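Local coordinates for cupin type-2 domain-containing protein (Ralstonia eutropha, PDB 2OPK) that is of unproven function but has a cupin fold and may act as a sugar-phosphate isomerase of the mannose-6-phosphate isomerase kind, at residues Glu55-Ser61 and Thr102-His108; Trp48-Asp54 and Pro86-Arg92; Ala17-Gln23 and Arg35-Gln41. All blocks are in the same frame, centred on the assembly; numbering follows the deposited sequence.

Overall arrangement
Interaction 3 comes first along the chain and closes before the other two begin; interactions 1 and 2 then alternate, since 48-54 runs into strand 54-61 and residues 86-92 come before strand 102-109. Interactions 1 and 3 belong to one five-stranded antiparallel sheet, their centres about 12 Å apart, where strand 31-38 pairs with 102-109: Trp104 N lies 2.8 Å from Ile36 O. Interaction 2, centred about 15 Å from the centre of interaction 1, joins the loop before strand 54-61 to the segment leading into strand 91-96 of the second, three-stranded sheet, so it links the two sheets of a cupin barrel. The centres of interactions 2 and 3 are about 19 Å apart. Interactions 1 and 2 also touch the second subunit.

Interaction 1 of 3, residues Glu55-Ser61 and Thr102-His108; sequences EWVMVVS and TVWLAVH
Val59 sets its CG2 methyl over one face of the Trp104 indole, 4.0 Å from the centroid of the six-membered ring, in a CH-pi contact. From the neighbouring non-hydrogen-bonded pair, Val57 reaches the same ring obliquely, its CG2 3.5 Å from Trp104 CE3. With Val57 CG1 at chi1 59°, CG2 falls anti to the backbone N, which carries it across to the Trp104 ring. A branched residue suits both places, because it fills the space beside a broad ring with a short side chain. The indole NE1 is satisfied by Ser38 on strand 31-38, so this large group can be buried without stranding its polar atom. At the far end of this face, Glu55 and His108 run side by side, carboxylate and imidazole planes 39° apart and Glu55 CD 3.5 Å from His108 CE1. Water 1 donates to Glu55 OE2 and weakly meets His108 NE2, whose stronger partner is Glu34.

The strands are antiparallel neighbours in the larger sheet of the cupin barrel. Trp104 turns inward toward Ala64 and Ile66 of the other sheet, whereas Trp56, Met58, Leu105 and Val107 carry the apolar opposite face, which packs on the second subunit. There Trp56 CE3 meets Val107 CG2 obliquely at 4.0 Å. Paired backbone bonds join Trp56 to Val107 and Met58, a selenomethionine, to Leu105. The regular alternation breaks at a classic beta bulge: Val103 O accepts from both Val60 N, at 2.8 Å, and Ser61 N, at 3.2 Å.

Interaction 2 of 3, residues Trp48-Asp54 and Pro86-Arg92; sequences WYDSPQD and PAHCRHR
Trp48 is held between two arginines: Arg92 CD lies over one face of its indole, 3.6 Å from the centroid of the six-membered ring, while the Arg90 guanidinium lies flat over the opposite face. The latter is a stacked, off-centre cation-pi contact, with planes 22° apart and Arg90 CZ 4.4 Å from the centroid of the five-membered ring. At the indole edge, in its plane, comes His91 N. Arginine suits both faces, since its methylenes pack like any apolar chain and its flat head can stack and still bond through its rim. Glu69 forms a salt bridge with Arg90, and Arg92 is anchored on the carbonyls of Phe47, Pro44 and Ser43. The Arg92 chain leaves with CG between its backbone N and carbonyl carbon, chi1 56°, which brings its methylenes over the indole.

His91 offers a ring face to Tyr49 CD2, although the two rings meet obliquely, planes 31° apart. Behind them, Tyr49 and His91 form a single antiparallel bridge, with Tyr49 N 2.7 Å from His91 O. This short pairing joins the loop before strand 54-61 to the segment leading into strand 91-96, between the two sheets of the cupin barrel.

Farther along, Ser51 O lies over one face of the His88 ring and accepts from His88 N. His88 ND1 donates to Asp50 OD1 on its syn side, slightly out of the carboxylate plane, at 3.2 Å; ring and carboxylate are nearly perpendicular. Pro86 to Cys89 form a type II turn, and Asp54 OD1 receives Ala87 N at 2.9 Å from above its carboxylate plane. The other oxygen, Asp54 OD2, is engaged by His84 and by Arg28 of the second subunit.

Interaction 3 of 3, residues Ala17-Gln23 and Arg35-Gln41; sequences APDEIFQ and RIISNGQ
Phe22 and Ile36 lie side by side on one face of the hairpin 21-28/31-38, with Ile36 CG2 over the phenyl face, 4.0 Å from the ring centroid. Ile36 is the buried partner, packed in turn on Trp104, whereas Phe22 is the exposed one. On the other face, Ile21 and Ile37 meet at their CB atoms, and Gln23 lies alongside Arg35, amide and guanidinium nearly coplanar. Arg35 NH2 donates to Gln23 OE1 at 2.7 Å, in the carbonyl plane; NE adds a weak bond. Beta-branched isoleucines suit these extended, regularly bonded strands.

Where Ala17-Asp19 faces Asn39-Gln41, the contact becomes looser and wetter. Gln41, bent at chi2 (90°), sends NE2 to Pro18 O at 3.0 Å, from above that carbonyl's plane, while its OE1 accepts from Asn39 N. Water 5 joins Asp19 O, Ile37 O and Asn39 ND2, and water 4 bridges Ala17 O and Asn39 O. At the border stands a tight direct link: Glu20 OE2 accepts a hydrogen bond from Ser38 OG at 2.6 Å, met from above the carboxylate plane, and another from water 6. Ser38, itself fixed by the Trp104 indole, thus helps to orient the Glu20 carboxylate and hold it in place.

Interaction 1 of 3, residues Glu55-Ser61 and Thr102-His108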
loop_
_atom_site.group_PDB
_atom_site.type_symbol
_atom_site.label_atom_id
_atom_site.label_comp_id
_atom_site.label_asym_id
_atom_site.label_seq_id
_atom_site.Cartn_x
_atom_site.Cartn_y
_atom_site.Cartn_z
ATOM N N GLU B 55 -8.390 1.237 -9.512
ATOM C CA GLU B 55 -7.468 1.915 -8.599
ATOM C C GLU B 55 -7.770 1.465 -7.176
ATOM O O GLU B 55 -8.944 1.283 -6.811
ATOM C CB GLU B 55 -7.588 3.439 -8.704
ATOM C CG GLU B 55 -6.565 4.181 -7.819
ATOM C CD GLU B 55 -6.621 5.699 -7.919
ATOM O OE1 GLU B 55 -7.349 6.224 -8.812
ATOM O OE2 GLU B 55 -5.921 6.368 -7.101
ATOM N N TRP B 56 -6.711 1.245 -6.399
ATOM C CA TRP B 56 -6.785 0.920 -4.979
ATOM C C TRP B 56 -5.930 2.013 -4.351
ATOM O O TRP B 56 -4.786 2.197 -4.742
ATOM C CB TRP B 56 -6.226 -0.491 -4.699
ATOM C CG TRP B 56 -6.286 -0.831 -3.224
ATOM C CD1 TRP B 56 -7.309 -1.444 -2.570
ATOM C CD2 TRP B 56 -5.312 -0.512 -2.222
ATOM N NE1 TRP B 56 -7.028 -1.529 -1.217
ATOM C CE2 TRP B 56 -5.820 -0.953 -0.982
ATOM C CE3 TRP B 56 -4.053 0.094 -2.250
ATOM C CZ2 TRP B 56 -5.131 -0.796 0.194
ATOM C CZ3 TRP B 56 -3.367 0.238 -1.064
ATOM C CH2 TRP B 56 -3.900 -0.201 0.127
ATOM N N VAL B 57 -6.470 2.764 -3.411
ATOM C CA VAL B 57 -5.753 3.935 -2.887
ATOM C C VAL B 57 -5.961 4.051 -1.399
ATOM O O VAL B 57 -7.071 3.856 -0.908
ATOM C CB VAL B 57 -6.183 5.245 -3.627
ATOM C CG1 VAL B 57 -7.715 5.522 -3.503
ATOM C CG2 VAL B 57 -5.383 6.427 -3.156
HETATM N N MSE B 58 -4.882 4.364 -0.685
HETATM C CA MSE B 58 -4.908 4.470 0.752
HETATM C C MSE B 58 -4.190 5.709 1.261
HETATM O O MSE B 58 -3.132 6.070 0.758
HETATM C CB MSE B 58 -4.217 3.243 1.364
HETATM C CG MSE B 58 -4.343 3.128 2.897
HETATM SE SE MSE B 58 -3.462 1.498 3.597
HETATM C CE MSE B 58 -1.868 1.736 2.821
ATOM N N VAL B 59 -4.744 6.300 2.314
ATOM C CA VAL B 59 -4.083 7.417 3.029
ATOM C C VAL B 59 -3.129 6.780 4.004
ATOM O O VAL B 59 -3.533 5.941 4.792
ATOM C CB VAL B 59 -5.081 8.284 3.803
ATOM C CG1 VAL B 59 -4.348 9.368 4.565
ATOM C CG2 VAL B 59 -6.142 8.885 2.834
ATOM N N VAL B 60 -1.863 7.173 3.936
ATOM C CA VAL B 60 -0.821 6.633 4.810
ATOM C C VAL B 60 -0.418 7.648 5.888
ATOM O O VAL B 60 -0.030 7.264 7.005
ATOM C CB VAL B 60 0.398 6.177 3.967
ATOM C CG1 VAL B 60 1.313 5.361 4.778
ATOM C CG2 VAL B 60 -0.059 5.304 2.823
ATOM N N SER B 61 -0.485 8.931 5.546
ATOM C CA SER B 61 -0.282 10.006 6.494
ATOM C C SER B 61 -1.164 11.165 6.094
ATOM O O SER B 61 -1.617 11.237 4.959
ATOM C CB SER B 61 1.175 10.465 6.571
ATOM O OG SER B 61 1.619 10.927 5.305
ATOM N N THR B 102 -0.388 15.084 3.065
ATOM C CA THR B 102 -1.144 13.870 2.994
ATOM C C THR B 102 -0.392 12.996 1.978
ATOM O O THR B 102 -0.253 13.368 0.804
ATOM C CB THR B 102 -2.594 14.114 2.572
ATOM O OG1 THR B 102 -3.264 14.876 3.575
ATOM C CG2 THR B 102 -3.341 12.805 2.414
ATOM N N VAL B 103 0.142 11.879 2.459
ATOM C CA VAL B 103 0.838 10.919 1.601
ATOM C C VAL B 103 -0.057 9.722 1.373
ATOM O O VAL B 103 -0.576 9.135 2.337
ATOM C CB VAL B 103 2.189 10.426 2.239
ATOM C CG1 VAL B 103 2.873 9.420 1.323
ATOM C CG2 VAL B 103 3.102 11.623 2.552
ATOM N N TRP B 104 -0.222 9.356 0.106
ATOM C CA TRP B 104 -1.076 8.238 -0.309
ATOM C C TRP B 104 -0.249 7.176 -0.994
ATOM O O TRP B 104 0.824 7.464 -1.520
ATOM C CB TRP B 104 -2.069 8.650 -1.364
ATOM C CG TRP B 104 -2.846 9.924 -1.174
ATOM C CD1 TRP B 104 -2.364 11.178 -1.204
ATOM C CD2 TRP B 104 -4.265 10.039 -0.984
ATOM N NE1 TRP B 104 -3.383 12.084 -1.042
ATOM C CE2 TRP B 104 -4.563 11.409 -0.895
ATOM C CE3 TRP B 104 -5.306 9.112 -0.863
ATOM C CZ2 TRP B 104 -5.870 11.881 -0.722
ATOM C CZ3 TRP B 104 -6.601 9.566 -0.704
ATOM C CH2 TRP B 104 -6.877 10.937 -0.618
ATOM N N LEU B 105 -0.795 5.967 -1.009
ATOM C CA LEU B 105 -0.248 4.855 -1.789
ATOM C C LEU B 105 -1.355 4.458 -2.723
ATOM O O LEU B 105 -2.490 4.231 -2.279
ATOM C CB LEU B 105 0.117 3.679 -0.886
ATOM C CG LEU B 105 0.773 2.498 -1.602
ATOM C CD1 LEU B 105 2.168 2.856 -2.136
ATOM C CD2 LEU B 105 0.866 1.352 -0.636
ATOM N N ALA B 106 -1.056 4.419 -4.017
ATOM C CA ALA B 106 -2.051 4.146 -5.027
ATOM C C ALA B 106 -1.587 3.045 -5.975
ATOM O O ALA B 106 -0.411 3.006 -6.376
ATOM C CB ALA B 106 -2.395 5.421 -5.789
ATOM N N VAL B 107 -2.517 2.146 -6.309
ATOM C CA VAL B 107 -2.237 1.031 -7.219
ATOM C C VAL B 107 -3.241 1.087 -8.352
ATOM O O VAL B 107 -4.433 1.187 -8.128
ATOM C CB VAL B 107 -2.280 -0.350 -6.539
ATOM C CG1 VAL B 107 -1.841 -1.499 -7.501
ATOM C CG2 VAL B 107 -1.402 -0.356 -5.247
ATOM N N HIS B 108 -2.716 1.062 -9.571
ATOM C CA HIS B 108 -3.486 1.070 -10.782
ATOM C C HIS B 108 -3.275 -0.257 -11.463
ATOM O O HIS B 108 -2.156 -0.689 -11.649
ATOM C CB HIS B 108 -3.007 2.236 -11.661
ATOM C CG HIS B 108 -3.177 3.586 -11.016
ATOM N ND1 HIS B 108 -4.353 4.314 -11.092
ATOM C CD2 HIS B 108 -2.326 4.325 -10.258
ATOM C CE1 HIS B 108 -4.207 5.447 -10.426
ATOM N NE2 HIS B 108 -2.986 5.483 -9.919
HETATM O O HOH W 1 -4.040 7.946 -8.209
#

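Interaction 2 of 3, residues Trp48-Asp54 and Pro86-Arg92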
loop_
_atom_site.group_PDB
_atom_site.type_symbol
_atom_site.label_atom_id
_atom_site.label_comp_id
_atom_site.label_asym_id
_atom_site.label_seq_id
_atom_site.Cartn_x
_atom_site.Cartn_y
_atom_site.Cartn_z
ATOM N N TRP B 48 -13.900 15.063 -12.260
ATOM C CA TRP B 48 -14.058 13.712 -11.805
ATOM C C TRP B 48 -12.998 12.846 -12.488
ATOM O O TRP B 48 -12.716 13.026 -13.688
ATOM C CB TRP B 48 -15.445 13.184 -12.150
ATOM C CG TRP B 48 -16.554 13.834 -11.357
ATOM C CD1 TRP B 48 -17.242 14.968 -11.692
ATOM C CD2 TRP B 48 -17.092 13.394 -10.109
ATOM N NE1 TRP B 48 -18.147 15.273 -10.720
ATOM C CE2 TRP B 48 -18.094 14.315 -9.742
ATOM C CE3 TRP B 48 -16.836 12.314 -9.269
ATOM C CZ2 TRP B 48 -18.852 14.181 -8.565
ATOM C CZ3 TRP B 48 -17.586 12.187 -8.093
ATOM C CH2 TRP B 48 -18.585 13.105 -7.763
ATOM N N TYR B 49 -12.380 11.935 -11.728
ATOM C CA TYR B 49 -11.501 10.961 -12.333
ATOM C C TYR B 49 -12.423 9.898 -12.950
ATOM O O TYR B 49 -13.518 9.630 -12.443
ATOM C CB TYR B 49 -10.576 10.279 -11.325
ATOM C CG TYR B 49 -9.505 11.131 -10.702
ATOM C CD1 TYR B 49 -8.365 11.518 -11.427
ATOM C CD2 TYR B 49 -9.595 11.504 -9.375
ATOM C CE1 TYR B 49 -7.369 12.290 -10.835
ATOM C CE2 TYR B 49 -8.602 12.268 -8.768
ATOM C CZ TYR B 49 -7.493 12.670 -9.491
ATOM O OH TYR B 49 -6.544 13.450 -8.849
ATOM N N ASP B 50 -11.946 9.290 -14.032
ATOM C CA ASP B 50 -12.637 8.187 -14.705
ATOM C C ASP B 50 -11.577 7.394 -15.479
ATOM O O ASP B 50 -11.021 7.899 -16.449
ATOM C CB ASP B 50 -13.690 8.763 -15.646
ATOM C CG ASP B 50 -14.488 7.699 -16.353
ATOM O OD1 ASP B 50 -14.152 6.515 -16.251
ATOM O OD2 ASP B 50 -15.452 8.060 -17.028
ATOM N N SER B 51 -11.262 6.185 -15.038
ATOM C CA SER B 51 -10.128 5.427 -15.617
ATOM C C SER B 51 -10.559 4.070 -16.137
ATOM O O SER B 51 -11.458 3.469 -15.574
ATOM C CB SER B 51 -9.021 5.249 -14.553
ATOM O OG SER B 51 -8.026 4.296 -14.936
ATOM N N PRO B 52 -9.926 3.582 -17.227
ATOM C CA PRO B 52 -10.185 2.219 -17.693
ATOM C C PRO B 52 -9.509 1.145 -16.827
ATOM O O PRO B 52 -9.749 -0.023 -17.042
ATOM C CB PRO B 52 -9.599 2.209 -19.100
ATOM C CG PRO B 52 -8.544 3.283 -19.080
ATOM C CD PRO B 52 -8.971 4.299 -18.090
ATOM N N GLN B 53 -8.638 1.553 -15.906
ATOM C CA GLN B 53 -8.030 0.655 -14.915
ATOM C C GLN B 53 -8.727 0.777 -13.548
ATOM O O GLN B 53 -9.370 1.789 -13.234
ATOM C CB GLN B 53 -6.563 1.007 -14.733
ATOM C CG GLN B 53 -5.619 0.643 -15.873
ATOM C CD GLN B 53 -4.172 0.909 -15.491
ATOM O OE1 GLN B 53 -3.771 2.062 -15.276
ATOM N NE2 GLN B 53 -3.385 -0.157 -15.383
ATOM N N ASP B 54 -8.626 -0.279 -12.741
ATOM C CA ASP B 54 -9.061 -0.206 -11.341
ATOM C C ASP B 54 -8.002 0.602 -10.607
ATOM O O ASP B 54 -6.858 0.646 -11.046
ATOM C CB ASP B 54 -9.114 -1.588 -10.705
ATOM C CG ASP B 54 -10.398 -2.322 -10.983
ATOM O OD1 ASP B 54 -11.135 -1.985 -11.933
ATOM O OD2 ASP B 54 -10.676 -3.226 -10.188
ATOM N N PRO B 86 -13.380 0.765 -8.889
ATOM C CA PRO B 86 -13.418 -0.033 -10.124
ATOM C C PRO B 86 -13.317 0.838 -11.370
ATOM O O PRO B 86 -13.644 2.035 -11.311
ATOM C CB PRO B 86 -14.789 -0.699 -10.073
ATOM C CG PRO B 86 -15.185 -0.662 -8.642
ATOM C CD PRO B 86 -14.635 0.603 -8.124
ATOM N N ALA B 87 -12.867 0.248 -12.479
ATOM C CA ALA B 87 -12.730 0.993 -13.738
ATOM C C ALA B 87 -14.064 1.603 -14.106
ATOM O O ALA B 87 -15.111 0.979 -13.955
ATOM C CB ALA B 87 -12.243 0.116 -14.830
ATOM N N HIS B 88 -14.000 2.851 -14.529
ATOM C CA HIS B 88 -15.139 3.655 -14.939
ATOM C C HIS B 88 -16.036 4.197 -13.838
ATOM O O HIS B 88 -16.968 4.937 -14.147
ATOM C CB HIS B 88 -15.891 3.015 -16.104
ATOM C CG HIS B 88 -14.997 2.769 -17.276
ATOM N ND1 HIS B 88 -14.314 3.792 -17.906
ATOM C CD2 HIS B 88 -14.599 1.621 -17.872
ATOM C CE1 HIS B 88 -13.561 3.282 -18.860
ATOM N NE2 HIS B 88 -13.723 1.966 -18.867
ATOM N N CYS B 89 -15.781 3.838 -12.571
ATOM C CA CYS B 89 -16.477 4.455 -11.433
ATOM C C CYS B 89 -15.771 5.754 -11.217
ATOM O O CYS B 89 -14.564 5.767 -11.101
ATOM C CB CYS B 89 -16.370 3.648 -10.144
ATOM S SG CYS B 89 -16.893 4.602 -8.664
ATOM N N ARG B 90 -16.521 6.848 -11.179
ATOM C CA ARG B 90 -15.942 8.171 -11.104
ATOM C C ARG B 90 -15.787 8.615 -9.669
ATOM O O ARG B 90 -16.608 8.266 -8.816
ATOM C CB ARG B 90 -16.768 9.182 -11.914
ATOM C CG ARG B 90 -16.968 8.778 -13.396
ATOM C CD ARG B 90 -17.113 9.994 -14.321
ATOM N NE ARG B 90 -18.205 10.919 -13.971
ATOM C CZ ARG B 90 -18.336 12.167 -14.453
ATOM N NH1 ARG B 90 -17.441 12.681 -15.292
ATOM N NH2 ARG B 90 -19.355 12.940 -14.070
ATOM N N HIS B 91 -14.708 9.355 -9.406
ATOM C CA HIS B 91 -14.447 9.820 -8.063
ATOM C C HIS B 91 -13.649 11.136 -8.083
ATOM O O HIS B 91 -13.108 11.566 -9.104
ATOM C CB HIS B 91 -13.790 8.697 -7.219
ATOM C CG HIS B 91 -12.310 8.535 -7.438
ATOM N ND1 HIS B 91 -11.773 7.956 -8.569
ATOM C CD2 HIS B 91 -11.261 8.854 -6.650
ATOM C CE1 HIS B 91 -10.457 7.954 -8.478
ATOM N NE2 HIS B 91 -10.119 8.500 -7.324
ATOM N N ARG B 92 -13.658 11.811 -6.954
ATOM C CA ARG B 92 -12.948 13.055 -6.809
ATOM C C ARG B 92 -12.447 13.181 -5.387
ATOM O O ARG B 92 -12.968 12.526 -4.498
ATOM C CB ARG B 92 -13.850 14.248 -7.164
ATOM C CG ARG B 92 -15.162 14.344 -6.361
ATOM C CD ARG B 92 -15.988 15.563 -6.798
ATOM N NE ARG B 92 -15.550 16.793 -6.129
ATOM C CZ ARG B 92 -14.715 17.708 -6.626
ATOM N NH1 ARG B 92 -14.240 17.643 -7.866
ATOM N NH2 ARG B 92 -14.400 18.748 -5.859
HETATM O O HOH W 2 -17.865 6.213 -16.692
HETATM O O HOH W 3 -12.293 4.968 -12.669
#

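Interaction 3 of 3, residues Ala17-Gln23 and Arg35-Gln41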
loop_
_atom_site.group_PDB
_atom_site.type_symbol
_atom_site.label_atom_id
_atom_site.label_comp_id
_atom_site.label_asym_id
_atom_site.label_seq_id
_atom_site.Cartn_x
_atom_site.Cartn_y
_atom_site.Cartn_z
ATOM N N ALA B 17 4.198 22.125 -1.220
ATOM C CA ALA B 17 4.253 22.211 -2.695
ATOM C C ALA B 17 2.876 22.687 -3.201
ATOM O O ALA B 17 1.874 22.164 -2.752
ATOM C CB ALA B 17 4.598 20.868 -3.299
ATOM N N PRO B 18 2.808 23.671 -4.131
ATOM C CA PRO B 18 1.481 24.155 -4.537
ATOM C C PRO B 18 0.586 23.143 -5.204
ATOM O O PRO B 18 -0.642 23.246 -5.065
ATOM C CB PRO B 18 1.802 25.248 -5.568
ATOM C CG PRO B 18 3.143 25.642 -5.240
ATOM C CD PRO B 18 3.857 24.407 -4.849
ATOM N N ASP B 19 1.172 22.175 -5.930
ATOM C CA ASP B 19 0.394 21.125 -6.584
ATOM C C ASP B 19 0.748 19.726 -6.105
ATOM O O ASP B 19 1.846 19.510 -5.576
ATOM C CB ASP B 19 0.573 21.220 -8.083
ATOM C CG ASP B 19 0.022 22.524 -8.623
ATOM O OD1 ASP B 19 -1.181 22.761 -8.462
ATOM O OD2 ASP B 19 0.797 23.321 -9.167
ATOM N N GLU B 20 -0.187 18.789 -6.295
ATOM C CA GLU B 20 0.044 17.384 -5.926
ATOM C C GLU B 20 1.184 16.816 -6.725
ATOM O O GLU B 20 1.373 17.191 -7.887
ATOM C CB GLU B 20 -1.169 16.471 -6.165
ATOM C CG GLU B 20 -2.230 16.629 -5.162
ATOM C CD GLU B 20 -3.269 15.524 -5.215
ATOM O OE1 GLU B 20 -3.476 14.916 -6.289
ATOM O OE2 GLU B 20 -3.909 15.322 -4.166
ATOM N N ILE B 21 1.940 15.931 -6.074
ATOM C CA ILE B 21 3.099 15.269 -6.650
ATOM C C ILE B 21 2.850 13.777 -6.719
ATOM O O ILE B 21 2.361 13.175 -5.755
ATOM C CB ILE B 21 4.361 15.599 -5.779
ATOM C CG1 ILE B 21 4.775 17.044 -6.042
ATOM C CG2 ILE B 21 5.488 14.644 -6.023
ATOM C CD1 ILE B 21 5.661 17.642 -4.989
ATOM N N PHE B 22 3.205 13.183 -7.861
ATOM C CA PHE B 22 3.116 11.769 -8.063
ATOM C C PHE B 22 4.486 11.203 -8.367
ATOM O O PHE B 22 5.241 11.786 -9.164
ATOM C CB PHE B 22 2.177 11.460 -9.230
ATOM C CG PHE B 22 0.757 11.873 -8.982
ATOM C CD1 PHE B 22 0.385 13.198 -9.062
ATOM C CD2 PHE B 22 -0.229 10.925 -8.722
ATOM C CE1 PHE B 22 -0.937 13.590 -8.857
ATOM C CE2 PHE B 22 -1.553 11.329 -8.455
ATOM C CZ PHE B 22 -1.901 12.640 -8.542
ATOM N N GLN B 23 4.795 10.068 -7.746
ATOM C CA GLN B 23 6.081 9.385 -7.923
ATOM C C GLN B 23 5.869 7.888 -7.979
ATOM O O GLN B 23 5.431 7.292 -6.997
ATOM C CB GLN B 23 7.052 9.725 -6.794
ATOM C CG GLN B 23 7.449 11.177 -6.844
ATOM C CD GLN B 23 8.470 11.557 -5.819
ATOM O OE1 GLN B 23 8.186 11.482 -4.658
ATOM N NE2 GLN B 23 9.645 12.020 -6.252
ATOM N N ARG B 35 3.343 6.694 -5.065
ATOM C CA ARG B 35 3.131 7.579 -3.920
ATOM C C ARG B 35 2.540 8.913 -4.454
ATOM O O ARG B 35 2.951 9.388 -5.518
ATOM C CB ARG B 35 4.491 7.837 -3.322
ATOM C CG ARG B 35 4.514 8.686 -2.203
ATOM C CD ARG B 35 5.899 8.742 -1.628
ATOM N NE ARG B 35 6.848 9.667 -2.248
ATOM C CZ ARG B 35 7.820 10.261 -1.538
ATOM N NH1 ARG B 35 7.915 10.034 -0.240
ATOM N NH2 ARG B 35 8.702 11.076 -2.070
ATOM N N ILE B 36 1.563 9.463 -3.739
ATOM C CA ILE B 36 0.965 10.764 -4.052
ATOM C C ILE B 36 1.188 11.630 -2.829
ATOM O O ILE B 36 0.998 11.168 -1.683
ATOM C CB ILE B 36 -0.547 10.714 -4.302
ATOM C CG1 ILE B 36 -0.892 9.606 -5.296
ATOM C CG2 ILE B 36 -1.074 12.131 -4.774
ATOM C CD1 ILE B 36 -2.434 9.300 -5.502
ATOM N N ILE B 37 1.640 12.866 -3.057
ATOM C CA ILE B 37 1.875 13.818 -1.984
ATOM C C ILE B 37 0.955 15.017 -2.189
ATOM O O ILE B 37 1.091 15.772 -3.187
ATOM C CB ILE B 37 3.345 14.306 -1.947
ATOM C CG1 ILE B 37 4.330 13.121 -1.978
ATOM C CG2 ILE B 37 3.596 15.194 -0.734
ATOM C CD1 ILE B 37 4.258 12.211 -0.780
ATOM N N SER B 38 0.012 15.177 -1.261
ATOM C CA SER B 38 -0.899 16.300 -1.244
ATOM C C SER B 38 -0.462 17.236 -0.157
ATOM O O SER B 38 0.144 16.839 0.849
ATOM C CB SER B 38 -2.324 15.847 -0.953
ATOM O OG SER B 38 -2.770 14.875 -1.882
ATOM N N ASN B 39 -0.778 18.498 -0.375
ATOM C CA ASN B 39 -0.547 19.554 0.612
ATOM C C ASN B 39 -1.764 20.464 0.593
ATOM O O ASN B 39 -1.653 21.653 0.274
ATOM C CB ASN B 39 0.708 20.360 0.281
ATOM C CG ASN B 39 1.963 19.670 0.728
ATOM O OD1 ASN B 39 2.293 19.697 1.914
ATOM N ND2 ASN B 39 2.687 19.058 -0.229
ATOM N N GLY B 40 -2.930 19.883 0.881
ATOM C CA GLY B 40 -4.155 20.663 1.000
ATOM C C GLY B 40 -4.974 20.880 -0.247
ATOM O O GLY B 40 -6.025 21.517 -0.181
ATOM N N GLN B 41 -4.560 20.301 -1.361
ATOM C CA GLN B 41 -5.323 20.443 -2.608
ATOM C C GLN B 41 -6.538 19.536 -2.615
ATOM O O GLN B 41 -6.571 18.514 -1.911
ATOM C CB GLN B 41 -4.480 20.122 -3.867
ATOM C CG GLN B 41 -3.171 20.901 -3.950
ATOM C CD GLN B 41 -2.006 20.177 -3.278
ATOM O OE1 GLN B 41 -2.202 19.128 -2.686
ATOM N NE2 GLN B 41 -0.811 20.760 -3.323
HETATM O O HOH W 4 -0.001 23.568 -1.089
HETATM O O HOH W 5 1.774 18.504 -3.025
HETATM O O HOH W 6 -6.355 16.389 -4.070
#